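PDB 5M3I: RNase III inhibitor from Mycobacterium tuberculosis, which is of unknown function but belongs to the macro domain family, with helices packed on both faces of a mixed beta-sheet. Local coordinates for residues G17-A22 with L43-R48; A26-V31 with A122-G127; V31-V36 with G63-G68; I85-K90 with A104-L109. All coordinates share one frame; numbering follows the deposited sequence. Where two conformers were deposited one is given.

Contacts 2 and 4 are buried in the core and meet in the central sheet, where strands 26-31 and 83-88 are neighbours. Contact 2 pairs strands by backbone hydrogen bonds before passing to apolar side chains; contact 4 lays helix 99-115 on the sheet by apolar packing. Contacts 1 and 3 lie nearer the surface and are partly buried. Contact 1 sets a loop against helix 40-48 and touches contact 2 through L19 and F45. Contact 3 joins two loops round one cysteine and shares V31 with contact 2. No hydrogen bond crosses contacts 1, 3 or 4, although the loops of contacts 1 and 3 each hold an Asx turn.

Contact 1. Residues G17-A22 with L43-R48; sequences GDLLRA and LQFKRR
L20 and F45 make the tight part of this contact. The CD1 methyl of L20 stands over one face of the F45 ring, 4.2 Å from its centroid and 25° off the ring normal, a CH-pi contact shifted toward the rim on the CE2 side. L19, with its CG anti to the backbone N (chi1 -174°), comes to the ring tip instead: its CD2 lies 3.7 Å from F45 CZ, and the two side chains cross at about a right angle. L19 also packs on A122 of strand 120-123 and on P124 in the loop after it, while F45 rests on L27 and N29 of strand 26-31. L19 and F45, at this inner end, are buried, and across the two segments they meet through carbon atoms only.

Packing is looser toward solvent. The other methyl of L20, CD2, lies on the helix backbone 3.6 Å from Q44 O, the same oxygen that accepts the helical bond from R48 N. Around this methyl, the CB atoms of Q44 and R48 come to 4.0 and 4.1 Å of L20 CD2, and both residues are exposed. The loop is shaped locally by D18, whose OD1 accepts from L20 N at 3.1 Å. That Asx turn leads into the short 3-10 segment 19-20 carrying both leucines. The arrangement is a loop packed against a helix on one side of the alpha/beta/alpha sandwich of macro domains.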
loop_
_atom_site.group_PDB
_atom_site.type_symbol
_atom_site.label_atom_id
_atom_site.label_comp_id
_atom_site.label_asym_id
_atom_site.label_seq_id
_atom_site.Cartn_x
_atom_site.Cartn_y
_atom_site.Cartn_z
ATOM N N GLY A 17 3.732 0.782 -15.771
ATOM C CA GLY A 17 3.423 -0.613 -15.983
ATOM C C GLY A 17 2.800 -1.158 -14.723
ATOM O O GLY A 17 2.139 -0.435 -13.979
ATOM N N ASP A 18 3.048 -2.433 -14.489
ATOM C CA ASP A 18 2.357 -3.204 -13.489
ATOM C C ASP A 18 3.131 -3.094 -12.169
ATOM O O ASP A 18 4.232 -3.619 -12.044
ATOM C CB ASP A 18 2.274 -4.668 -13.957
ATOM C CG ASP A 18 1.519 -5.578 -12.974
ATOM O OD1 ASP A 18 0.895 -5.076 -11.973
ATOM O OD2 ASP A 18 1.533 -6.812 -13.243
ATOM N N LEU A 19 2.499 -2.464 -11.183
ATOM C CA LEU A 19 3.057 -2.376 -9.847
ATOM C C LEU A 19 3.551 -3.710 -9.283
ATOM O O LEU A 19 4.578 -3.739 -8.615
ATOM C CB LEU A 19 2.068 -1.735 -8.876
ATOM C CG LEU A 19 2.668 -1.498 -7.486
ATOM C CD1 LEU A 19 2.208 -0.190 -6.869
ATOM C CD2 LEU A 19 2.319 -2.630 -6.532
ATOM N N LEU A 20 2.817 -4.791 -9.503
ATOM C CA LEU A 20 3.222 -6.095 -8.973
ATOM C C LEU A 20 4.540 -6.630 -9.545
ATOM O O LEU A 20 5.154 -7.521 -8.949
ATOM C CB LEU A 20 2.131 -7.134 -9.155
ATOM C CG LEU A 20 1.054 -7.090 -8.061
ATOM C CD1 LEU A 20 0.192 -5.866 -8.237
ATOM C CD2 LEU A 20 0.180 -8.314 -8.123
ATOM N N ARG A 21 5.008 -6.064 -10.652
ATOM C CA ARG A 21 6.312 -6.448 -11.201
ATOM C C ARG A 21 7.414 -5.500 -10.808
ATOM O O ARG A 21 8.509 -5.552 -11.356
ATOM C CB ARG A 21 6.198 -6.595 -12.723
ATOM C CG ARG A 21 5.313 -7.792 -13.082
ATOM C CD ARG A 21 5.322 -8.154 -14.558
ATOM N NE ARG A 21 5.584 -9.590 -14.721
ATOM C CZ ARG A 21 6.788 -10.156 -14.916
ATOM N NH1 ARG A 21 7.916 -9.427 -15.008
ATOM N NH2 ARG A 21 6.867 -11.481 -15.034
ATOM N N ALA A 22 7.137 -4.602 -9.879
ATOM C CA ALA A 22 8.159 -3.674 -9.425
ATOM C C ALA A 22 9.305 -4.450 -8.795
ATOM O O ALA A 22 9.097 -5.462 -8.117
ATOM C CB ALA A 22 7.584 -2.681 -8.447
ATOM N N LEU A 43 -7.397 -7.029 -6.060
ATOM C CA LEU A 43 -7.688 -8.324 -6.684
ATOM C C LEU A 43 -6.408 -8.962 -7.197
ATOM O O LEU A 43 -6.193 -10.158 -7.003
ATOM C CB LEU A 43 -8.706 -8.200 -7.814
ATOM C CG LEU A 43 -9.110 -9.505 -8.534
ATOM C CD1 LEU A 43 -9.683 -10.551 -7.570
ATOM C CD2 LEU A 43 -10.127 -9.182 -9.628
ATOM N N GLN A 44 -5.561 -8.178 -7.872
ATOM C CA GLN A 44 -4.309 -8.717 -8.412
ATOM C C GLN A 44 -3.420 -9.216 -7.278
ATOM O O GLN A 44 -2.815 -10.262 -7.381
ATOM C CB GLN A 44 -3.595 -7.674 -9.273
ATOM C CG GLN A 44 -4.396 -7.355 -10.550
ATOM C CD GLN A 44 -4.675 -8.598 -11.411
ATOM O OE1 GLN A 44 -3.783 -9.100 -12.083
ATOM N NE2 GLN A 44 -5.904 -9.098 -11.388
ATOM N N PHE A 45 -3.371 -8.477 -6.167
ATOM C CA PHE A 45 -2.607 -8.939 -4.988
ATOM C C PHE A 45 -3.154 -10.249 -4.401
ATOM O O PHE A 45 -2.382 -11.132 -4.018
ATOM C CB PHE A 45 -2.552 -7.886 -3.891
ATOM C CG PHE A 45 -1.446 -6.872 -4.053
ATOM C CD1 PHE A 45 -0.170 -7.114 -3.519
ATOM C CD2 PHE A 45 -1.685 -5.615 -4.657
ATOM C CE1 PHE A 45 0.823 -6.160 -3.614
ATOM C CE2 PHE A 45 -0.668 -4.663 -4.755
ATOM C CZ PHE A 45 0.584 -4.940 -4.233
ATOM N N LYS A 46 -4.469 -10.391 -4.355
ATOM C CA LYS A 46 -5.079 -11.637 -3.883
ATOM C C LYS A 46 -4.688 -12.844 -4.754
ATOM O O LYS A 46 -4.400 -13.927 -4.253
ATOM C CB LYS A 46 -6.596 -11.472 -3.807
ATOM C CG LYS A 46 -7.377 -12.680 -3.320
ATOM C CD LYS A 46 -8.884 -12.415 -3.405
ATOM C CE LYS A 46 -9.691 -13.669 -3.102
ATOM N NZ LYS A 46 -11.166 -13.460 -3.241
ATOM N N ARG A 47 -4.665 -12.648 -6.056
ATOM C CA ARG A 47 -4.375 -13.732 -6.992
ATOM C C ARG A 47 -2.903 -14.154 -6.919
ATOM O O ARG A 47 -2.578 -15.319 -7.087
ATOM C CB ARG A 47 -4.791 -13.343 -8.427
ATOM C CG ARG A 47 -6.310 -13.030 -8.558
ATOM C CD ARG A 47 -7.067 -13.420 -9.887
ATOM N NE ARG A 47 -6.133 -13.710 -10.986
ATOM C CZ ARG A 47 -5.749 -14.922 -11.415
ATOM N NH1 ARG A 47 -6.167 -16.054 -10.839
ATOM N NH2 ARG A 47 -4.897 -14.993 -12.442
ATOM N N ARG A 48 -2.032 -13.204 -6.675
ATOM C CA ARG A 48 -0.605 -13.489 -6.594
ATOM C C ARG A 48 -0.167 -14.014 -5.224
ATOM O O ARG A 48 0.737 -14.803 -5.168
ATOM C CB ARG A 48 0.165 -12.210 -6.956
ATOM C CG ARG A 48 1.667 -12.335 -6.976
ATOM C CD ARG A 48 2.180 -13.179 -8.140
ATOM N NE ARG A 48 3.625 -13.245 -7.989
ATOM C CZ ARG A 48 4.275 -14.037 -7.132
ATOM N NH1 ARG A 48 3.641 -14.914 -6.349
ATOM N NH2 ARG A 48 5.592 -13.967 -7.072
#

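Contact 2. Residues A26-V31 with A122-G127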
loop_
_atom_site.group_PDB
_atom_site.type_symbol
_atom_site.label_atom_id
_atom_site.label_comp_id
_atom_site.label_asym_id
_atom_site.label_seq_id
_atom_site.Cartn_x
_atom_site.Cartn_y
_atom_site.Cartn_z
ATOM N N ALA A 26 9.489 -3.932 -0.968
ATOM C CA ALA A 26 8.092 -3.950 -0.527
ATOM C C ALA A 26 7.150 -3.467 -1.626
ATOM O O ALA A 26 7.522 -2.655 -2.473
ATOM C CB ALA A 26 7.908 -3.094 0.711
ATOM N N LEU A 27 5.933 -3.997 -1.602
ATOM C CA LEU A 27 4.852 -3.478 -2.434
ATOM C C LEU A 27 3.747 -3.022 -1.531
ATOM O O LEU A 27 3.428 -3.723 -0.576
ATOM C CB LEU A 27 4.319 -4.573 -3.340
ATOM C CG LEU A 27 5.317 -5.314 -4.216
ATOM C CD1 LEU A 27 4.583 -6.411 -4.969
ATOM C CD2 LEU A 27 5.965 -4.362 -5.190
ATOM N N VAL A 28 3.151 -1.868 -1.833
ATOM C CA VAL A 28 1.947 -1.412 -1.151
ATOM C C VAL A 28 0.653 -1.759 -1.918
ATOM O O VAL A 28 0.536 -1.568 -3.128
ATOM C CB VAL A 28 1.988 0.077 -0.906
ATOM C CG1 VAL A 28 0.716 0.536 -0.195
ATOM C CG2 VAL A 28 3.223 0.455 -0.108
ATOM N N ASN A 29 -0.292 -2.329 -1.193
ATOM C CA ASN A 29 -1.606 -2.670 -1.678
ATOM C C ASN A 29 -2.620 -1.739 -0.963
ATOM O O ASN A 29 -2.340 -1.259 0.126
ATOM C CB ASN A 29 -1.872 -4.134 -1.340
ATOM C CG ASN A 29 -3.194 -4.656 -1.881
ATOM O OD1 ASN A 29 -3.778 -4.096 -2.801
ATOM N ND2 ASN A 29 -3.684 -5.725 -1.271
ATOM N N THR A 30 -3.739 -1.428 -1.615
ATOM C CA THR A 30 -4.791 -0.586 -1.039
ATOM C C THR A 30 -5.939 -1.493 -0.694
ATOM O O THR A 30 -6.415 -2.245 -1.565
ATOM C CB THR A 30 -5.300 0.499 -2.016
ATOM O OG1 THR A 30 -5.558 -0.055 -3.306
ATOM C CG2 THR A 30 -4.230 1.553 -2.185
ATOM N N VAL A 31 -6.382 -1.429 0.556
ATOM C CA VAL A 31 -7.407 -2.339 1.049
ATOM C C VAL A 31 -8.494 -1.630 1.836
ATOM O O VAL A 31 -8.343 -0.478 2.260
ATOM C CB VAL A 31 -6.826 -3.439 1.972
ATOM C CG1 VAL A 31 -5.818 -4.261 1.218
ATOM C CG2 VAL A 31 -6.205 -2.869 3.238
ATOM N N ALA A 122 7.249 0.190 -3.669
ATOM C CA ALA A 122 6.418 0.611 -4.811
ATOM C C ALA A 122 5.068 0.929 -4.259
ATOM O O ALA A 122 4.477 0.107 -3.514
ATOM C CB ALA A 122 6.312 -0.478 -5.863
ATOM N N VAL A 123 4.537 2.076 -4.666
ATOM C CA VAL A 123 3.287 2.597 -4.120
ATOM C C VAL A 123 2.277 2.909 -5.252
ATOM O O VAL A 123 2.650 3.557 -6.221
ATOM C CB VAL A 123 3.572 3.882 -3.342
ATOM C CG1 VAL A 123 2.341 4.313 -2.629
ATOM C CG2 VAL A 123 4.711 3.656 -2.335
ATOM N N PRO A 124 1.028 2.439 -5.136
ATOM C CA PRO A 124 -0.016 2.743 -6.096
ATOM C C PRO A 124 -0.679 4.054 -5.774
ATOM O O PRO A 124 -0.388 4.642 -4.743
ATOM C CB PRO A 124 -1.017 1.610 -5.895
ATOM C CG PRO A 124 -0.882 1.295 -4.456
ATOM C CD PRO A 124 0.561 1.484 -4.120
ATOM N N PRO A 125 -1.582 4.515 -6.633
ATOM C CA PRO A 125 -2.218 5.800 -6.380
ATOM C C PRO A 125 -3.346 5.660 -5.344
ATOM O O PRO A 125 -4.518 5.518 -5.686
ATOM C CB PRO A 125 -2.724 6.230 -7.773
ATOM C CG PRO A 125 -2.754 5.009 -8.607
ATOM C CD PRO A 125 -1.920 3.947 -7.957
ATOM N N LEU A 126 -2.977 5.772 -4.081
ATOM C CA LEU A 126 -3.809 5.394 -2.965
ATOM C C LEU A 126 -5.157 6.124 -2.958
ATOM O O LEU A 126 -5.201 7.342 -2.903
ATOM C CB LEU A 126 -3.095 5.715 -1.655
ATOM C CG LEU A 126 -1.729 5.148 -1.370
ATOM C CD1 LEU A 126 -1.225 5.709 -0.055
ATOM C CD2 LEU A 126 -1.797 3.627 -1.292
ATOM N N GLY A 127 -6.238 5.356 -3.008
ATOM C CA GLY A 127 -7.557 5.911 -2.957
ATOM C C GLY A 127 -8.043 6.678 -4.191
ATOM O O GLY A 127 -9.112 7.280 -4.146
#
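A26 and V28 pair with A122 through two backbone hydrogen bonds. A122 N donates a hydrogen bond to A26 O at 3.1 Å, with the donor tilted from the carbonyl plane, and A122 O accepts one from V28 N at 2.9 Å in a straighter bond, nearly along the C=O axis. L27 and A122 thus form a parallel bridge, and their side chains share one sheet face, where F45 of helix 40-48 packs on L27: L27 CD2 lies 4.0 Å from A122 CB.

The remaining contacts are van der Waals, mostly between apolar groups. V28 is the hub on the other face. Its CG1 is anti to the backbone N (chi1 180°) and comes to 4.1 Å of L126 CD2, while CG2 meets V123 CG2 as the two side chains run side by side in the same direction. P124 crosses V28 at about a right angle. Its ring also meets a backbone oxygen, with P124 CD 3.2 Å from V28 O. Farther on, T30 has OG1 between the backbone N and the carbonyl carbon (chi1 47°), a torsion that turns CG2 to L126. The T30 CG2 to L126 CD2 separation, 3.3 Å, is tighter than usual for two methyls. L142 of helix 135-147 packs on both V123 and L126, and F87 of strand 83-88 on V28 and L126.

Proline has no N-H to offer V28 O, the acceptor next in the parallel pattern. Backbone pairing therefore stops at this point, and methyl contacts and the P124 ring take over the joining of the chains.

Contact 3. Residues V31-V36 with G63-G68; sequences VNCVGV and GEVTIG
C33 meets V65, T66 and I67 with one small side chain. Its SG is anti to the carbonyl carbon (chi1 -59°) and settles against the backbone of segment 63-68, 3.7 Å from T66 CA. Nearer still is V65 O, which lies 3.5 Å from both CB and SG of C33. The same torsion sets SG between two apolar ends, 4.2 Å from V65 CG1 and 4.2 Å from I67 CD1. I67 arrives by its tip, its chain bent at chi2, whereas V65 presents a branch near its backbone; both also pack on P88.

N32 turns away and organises its own loop. Its CG stands between the backbone N and the carbonyl carbon (chi1 60°), bringing the amide back over residues 34-36. OD1 accepts from V34 N at 3.1 Å, in the carbonyl plane and on a lone pair, which makes an Asx turn, and more weakly from V36 N. ND2 donates to V36 O in a short, bent bond (139°). On the backbone, N32 O is hydrogen-bonded to Y56 OH of helix 50-61.

The N32 amide thus bonds within its own loop, and between the loops there is mainly van der Waals contact round the cysteine sulfur, without a hydrogen bond.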
loop_
_atom_site.group_PDB
_atom_site.type_symbol
_atom_site.label_atom_id
_atom_site.label_comp_id
_atom_site.label_asym_id
_atom_site.label_seq_id
_atom_site.Cartn_x
_atom_site.Cartn_y
_atom_site.Cartn_z
ATOM N N VAL A 31 -6.382 -1.429 0.556
ATOM C CA VAL A 31 -7.407 -2.339 1.049
ATOM C C VAL A 31 -8.494 -1.630 1.836
ATOM O O VAL A 31 -8.343 -0.478 2.260
ATOM C CB VAL A 31 -6.826 -3.439 1.972
ATOM C CG1 VAL A 31 -5.818 -4.261 1.218
ATOM C CG2 VAL A 31 -6.205 -2.869 3.238
ATOM N N ASN A 32 -9.605 -2.358 1.975
ATOM C CA ASN A 32 -10.657 -2.046 2.892
ATOM C C ASN A 32 -10.473 -2.875 4.179
ATOM O O ASN A 32 -9.634 -3.777 4.208
ATOM C CB ASN A 32 -12.039 -2.327 2.263
ATOM C CG ASN A 32 -12.231 -3.765 1.848
ATOM O OD1 ASN A 32 -12.295 -4.687 2.683
ATOM N ND2 ASN A 32 -12.317 -3.984 0.520
ATOM N N CYS A 33 -11.268 -2.545 5.205
ATOM C CA CYS A 33 -11.198 -3.183 6.518
ATOM C C CYS A 33 -12.175 -4.363 6.731
ATOM O O CYS A 33 -12.274 -4.865 7.834
ATOM C CB CYS A 33 -11.407 -2.138 7.638
ATOM S SG CYS A 33 -10.195 -0.774 7.653
ATOM N N VAL A 34 -12.884 -4.789 5.685
ATOM C CA VAL A 34 -13.901 -5.802 5.838
ATOM C C VAL A 34 -13.568 -7.086 5.097
ATOM O O VAL A 34 -14.444 -7.925 4.886
ATOM C CB VAL A 34 -15.316 -5.286 5.472
ATOM C CG1 VAL A 34 -15.679 -4.094 6.355
ATOM C CG2 VAL A 34 -15.455 -4.934 3.986
ATOM N N GLY A 35 -12.311 -7.265 4.721
ATOM C CA GLY A 35 -11.841 -8.578 4.318
ATOM C C GLY A 35 -12.087 -8.956 2.873
ATOM O O GLY A 35 -12.196 -10.135 2.549
ATOM N N VAL A 36 -12.211 -7.967 2.005
ATOM C CA VAL A 36 -12.568 -8.220 0.609
ATOM C C VAL A 36 -11.609 -7.524 -0.311
ATOM O O VAL A 36 -11.450 -6.305 -0.261
ATOM C CB VAL A 36 -13.986 -7.703 0.297
ATOM C CG1 VAL A 36 -14.343 -8.009 -1.171
ATOM C CG2 VAL A 36 -15.004 -8.347 1.231
ATOM N N GLY A 63 -11.329 -7.714 13.465
ATOM C CA GLY A 63 -11.229 -6.272 13.729
ATOM C C GLY A 63 -9.807 -5.693 13.883
ATOM O O GLY A 63 -9.628 -4.571 14.391
ATOM N N GLU A 64 -8.802 -6.399 13.377
ATOM C CA GLU A 64 -7.385 -5.996 13.536
ATOM C C GLU A 64 -6.906 -5.007 12.459
ATOM O O GLU A 64 -5.895 -4.320 12.647
ATOM C CB GLU A 64 -6.457 -7.232 13.519
ATOM C CG GLU A 64 -6.561 -8.136 14.741
ATOM C CD GLU A 64 -5.940 -9.531 14.541
ATOM O OE1 GLU A 64 -5.114 -9.746 13.611
ATOM O OE2 GLU A 64 -6.285 -10.429 15.347
ATOM N N VAL A 65 -7.624 -4.944 11.336
ATOM C CA VAL A 65 -7.324 -4.001 10.247
ATOM C C VAL A 65 -8.176 -2.744 10.425
ATOM O O VAL A 65 -9.404 -2.816 10.395
ATOM C CB VAL A 65 -7.596 -4.641 8.877
ATOM C CG1 VAL A 65 -7.177 -3.721 7.740
ATOM C CG2 VAL A 65 -6.862 -5.957 8.753
ATOM N N THR A 66 -7.512 -1.591 10.530
ATOM C CA THR A 66 -8.122 -0.309 10.719
ATOM C C THR A 66 -7.420 0.779 9.931
ATOM O O THR A 66 -6.236 0.674 9.585
ATOM C CB THR A 66 -8.040 0.126 12.215
ATOM O OG1 THR A 66 -6.702 -0.048 12.702
ATOM C CG2 THR A 66 -8.997 -0.713 13.077
ATOM N N ILE A 67 -8.146 1.868 9.681
ATOM C CA ILE A 67 -7.573 3.082 9.143
ATOM C C ILE A 67 -6.400 3.515 10.030
ATOM O O ILE A 67 -6.535 3.570 11.242
ATOM C CB ILE A 67 -8.614 4.237 9.059
ATOM C CG1 ILE A 67 -9.798 3.866 8.138
ATOM C CG2 ILE A 67 -7.960 5.538 8.559
ATOM C CD1 ILE A 67 -9.430 3.289 6.776
ATOM N N GLY A 68 -5.266 3.798 9.415
ATOM C CA GLY A 68 -4.131 4.431 10.071
ATOM C C GLY A 68 -3.061 3.441 10.509
ATOM O O GLY A 68 -2.095 3.826 11.160
#

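Contact 4. Residues I85-K90 with A104-L109; sequences INFPTK and AGLIDL
F87 and G105 bring strand and helix together most closely. With CG anti to the backbone N (chi1 -171°), the F87 ring extends from the strand and sets its tip on the helix backbone: CZ is 3.5 Å from G105 CA, and CE2 lies 3.6 Å from G105 C. The ring meets the backbone obliquely. G105 has no side chain, and this lets the aromatic tip approach the main chain of the helix itself.

L106 and L109 also approach the ring. L106 leaves the helix away from the strand, but its end comes back, so that CD2 reaches 4.1 Å from F87 CE2; L106 also packs on L142 and A145 of helix 135-147. L109 points at the strand and touches the ring only loosely, through CB. Its closer partner is I85, one strand repeat before F87 on the same face. The two side chains cross at about a right angle, and I85 CG2, anti to the backbone N, lies 3.7 Å from L109 CD1, which also approaches I85 CD1.

The strand and helix segments run nearly antiparallel, at 157°, with their axes 8.7 Å apart. They belong to a beta-alpha-beta crossover from strand 83-88 through helix 99-115 to the parallel strand 120-123, with strand 26-31 lying between the two in the sheet. D108 OD2 of the helix bonds to M70 N just outside the contact. No hydrogen bond joins the two segments: between them the contact is van der Waals and apolar, with the F87 ring against G105 and I85 against L109.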
loop_
_atom_site.group_PDB
_atom_site.type_symbol
_atom_site.label_atom_id
_atom_site.label_comp_id
_atom_site.label_asym_id
_atom_site.label_seq_id
_atom_site.Cartn_x
_atom_site.Cartn_y
_atom_site.Cartn_z
ATOM N N ILE A 85 2.671 -4.517 2.082
ATOM C CA ILE A 85 2.145 -3.557 3.043
ATOM C C ILE A 85 0.745 -3.198 2.579
ATOM O O ILE A 85 0.558 -2.483 1.595
ATOM C CB ILE A 85 3.021 -2.326 3.111
ATOM C CG1 ILE A 85 4.462 -2.734 3.426
ATOM C CG2 ILE A 85 2.487 -1.370 4.164
ATOM C CD1 ILE A 85 5.473 -1.610 3.301
ATOM N N ASN A 86 -0.251 -3.725 3.283
ATOM C CA ASN A 86 -1.638 -3.462 2.960
ATOM C C ASN A 86 -2.050 -2.194 3.657
ATOM O O ASN A 86 -2.125 -2.147 4.871
ATOM C CB ASN A 86 -2.514 -4.617 3.390
ATOM C CG ASN A 86 -2.211 -5.879 2.607
ATOM O OD1 ASN A 86 -2.623 -6.014 1.457
ATOM N ND2 ASN A 86 -1.530 -6.837 3.241
ATOM N N PHE A 87 -2.319 -1.163 2.867
ATOM C CA PHE A 87 -2.622 0.200 3.349
ATOM C C PHE A 87 -4.130 0.389 3.282
ATOM O O PHE A 87 -4.706 0.372 2.195
ATOM C CB PHE A 87 -1.924 1.157 2.389
ATOM C CG PHE A 87 -1.922 2.573 2.782
ATOM C CD1 PHE A 87 -3.109 3.238 3.040
ATOM C CD2 PHE A 87 -0.740 3.254 2.875
ATOM C CE1 PHE A 87 -3.092 4.550 3.401
ATOM C CE2 PHE A 87 -0.713 4.555 3.292
ATOM C CZ PHE A 87 -1.907 5.220 3.506
ATOM N N PRO A 88 -4.807 0.548 4.450
ATOM C CA PRO A 88 -6.276 0.747 4.374
ATOM C C PRO A 88 -6.647 2.112 3.861
ATOM O O PRO A 88 -6.280 3.091 4.443
ATOM C CB PRO A 88 -6.734 0.548 5.833
ATOM C CG PRO A 88 -5.649 -0.349 6.425
ATOM C CD PRO A 88 -4.398 0.260 5.845
ATOM N N THR A 89 -7.351 2.151 2.743
ATOM C CA THR A 89 -7.793 3.385 2.143
ATOM C C THR A 89 -9.302 3.567 2.376
ATOM O O THR A 89 -9.832 4.620 2.058
ATOM C CB THR A 89 -7.516 3.389 0.632
ATOM O OG1 THR A 89 -8.105 2.222 0.032
ATOM C CG2 THR A 89 -6.070 3.372 0.381
ATOM N N LYS A 90 -9.966 2.538 2.893
ATOM C CA LYS A 90 -11.407 2.547 3.132
ATOM C C LYS A 90 -11.732 1.675 4.327
ATOM O O LYS A 90 -10.977 0.689 4.637
ATOM C CB LYS A 90 -12.151 1.880 1.964
ATOM C CG LYS A 90 -12.135 2.604 0.666
ATOM C CD LYS A 90 -12.824 1.742 -0.387
ATOM C CE LYS A 90 -13.034 2.486 -1.697
ATOM N NZ LYS A 90 -14.426 2.275 -2.184
ATOM N N ALA A 104 -3.384 9.480 7.743
ATOM C CA ALA A 104 -3.176 8.636 8.913
ATOM C C ALA A 104 -2.371 7.392 8.548
ATOM O O ALA A 104 -1.460 6.999 9.266
ATOM C CB ALA A 104 -4.511 8.264 9.576
ATOM N N GLY A 105 -2.701 6.775 7.433
ATOM C CA GLY A 105 -1.926 5.642 6.950
ATOM C C GLY A 105 -0.455 5.931 6.631
ATOM O O GLY A 105 0.413 5.097 6.910
ATOM N N LEU A 106 -0.177 7.090 6.064
ATOM C CA LEU A 106 1.175 7.444 5.699
ATOM C C LEU A 106 2.050 7.522 6.918
ATOM O O LEU A 106 3.215 7.087 6.872
ATOM C CB LEU A 106 1.228 8.770 4.902
ATOM C CG LEU A 106 0.692 8.621 3.466
ATOM C CD1 LEU A 106 0.502 9.996 2.831
ATOM C CD2 LEU A 106 1.594 7.818 2.590
ATOM N N ILE A 107 1.505 8.030 8.015
ATOM C CA ILE A 107 2.253 8.058 9.244
ATOM C C ILE A 107 2.750 6.641 9.565
ATOM O O ILE A 107 3.932 6.455 9.848
ATOM C CB ILE A 107 1.424 8.638 10.422
ATOM C CG1 ILE A 107 1.167 10.148 10.207
ATOM C CG2 ILE A 107 2.175 8.430 11.755
ATOM C CD1 ILE A 107 0.171 10.787 11.186
ATOM N N ASP A 108 1.855 5.644 9.516
ATOM C CA ASP A 108 2.256 4.305 9.884
ATOM C C ASP A 108 3.077 3.648 8.785
ATOM O O ASP A 108 3.895 2.766 9.070
ATOM C CB ASP A 108 1.078 3.454 10.255
ATOM C CG ASP A 108 1.471 2.236 11.051
ATOM O OD1 ASP A 108 2.072 2.391 12.129
ATOM O OD2 ASP A 108 1.143 1.099 10.659
ATOM N N LEU A 109 2.845 4.016 7.532
ATOM C CA LEU A 109 3.661 3.481 6.458
ATOM C C LEU A 109 5.141 3.855 6.679
ATOM O O LEU A 109 6.003 3.005 6.480
ATOM C CB LEU A 109 3.228 4.001 5.091
ATOM C CG LEU A 109 4.081 3.510 3.905
ATOM C CD1 LEU A 109 4.048 1.994 3.752
ATOM C CD2 LEU A 109 3.594 4.167 2.612
#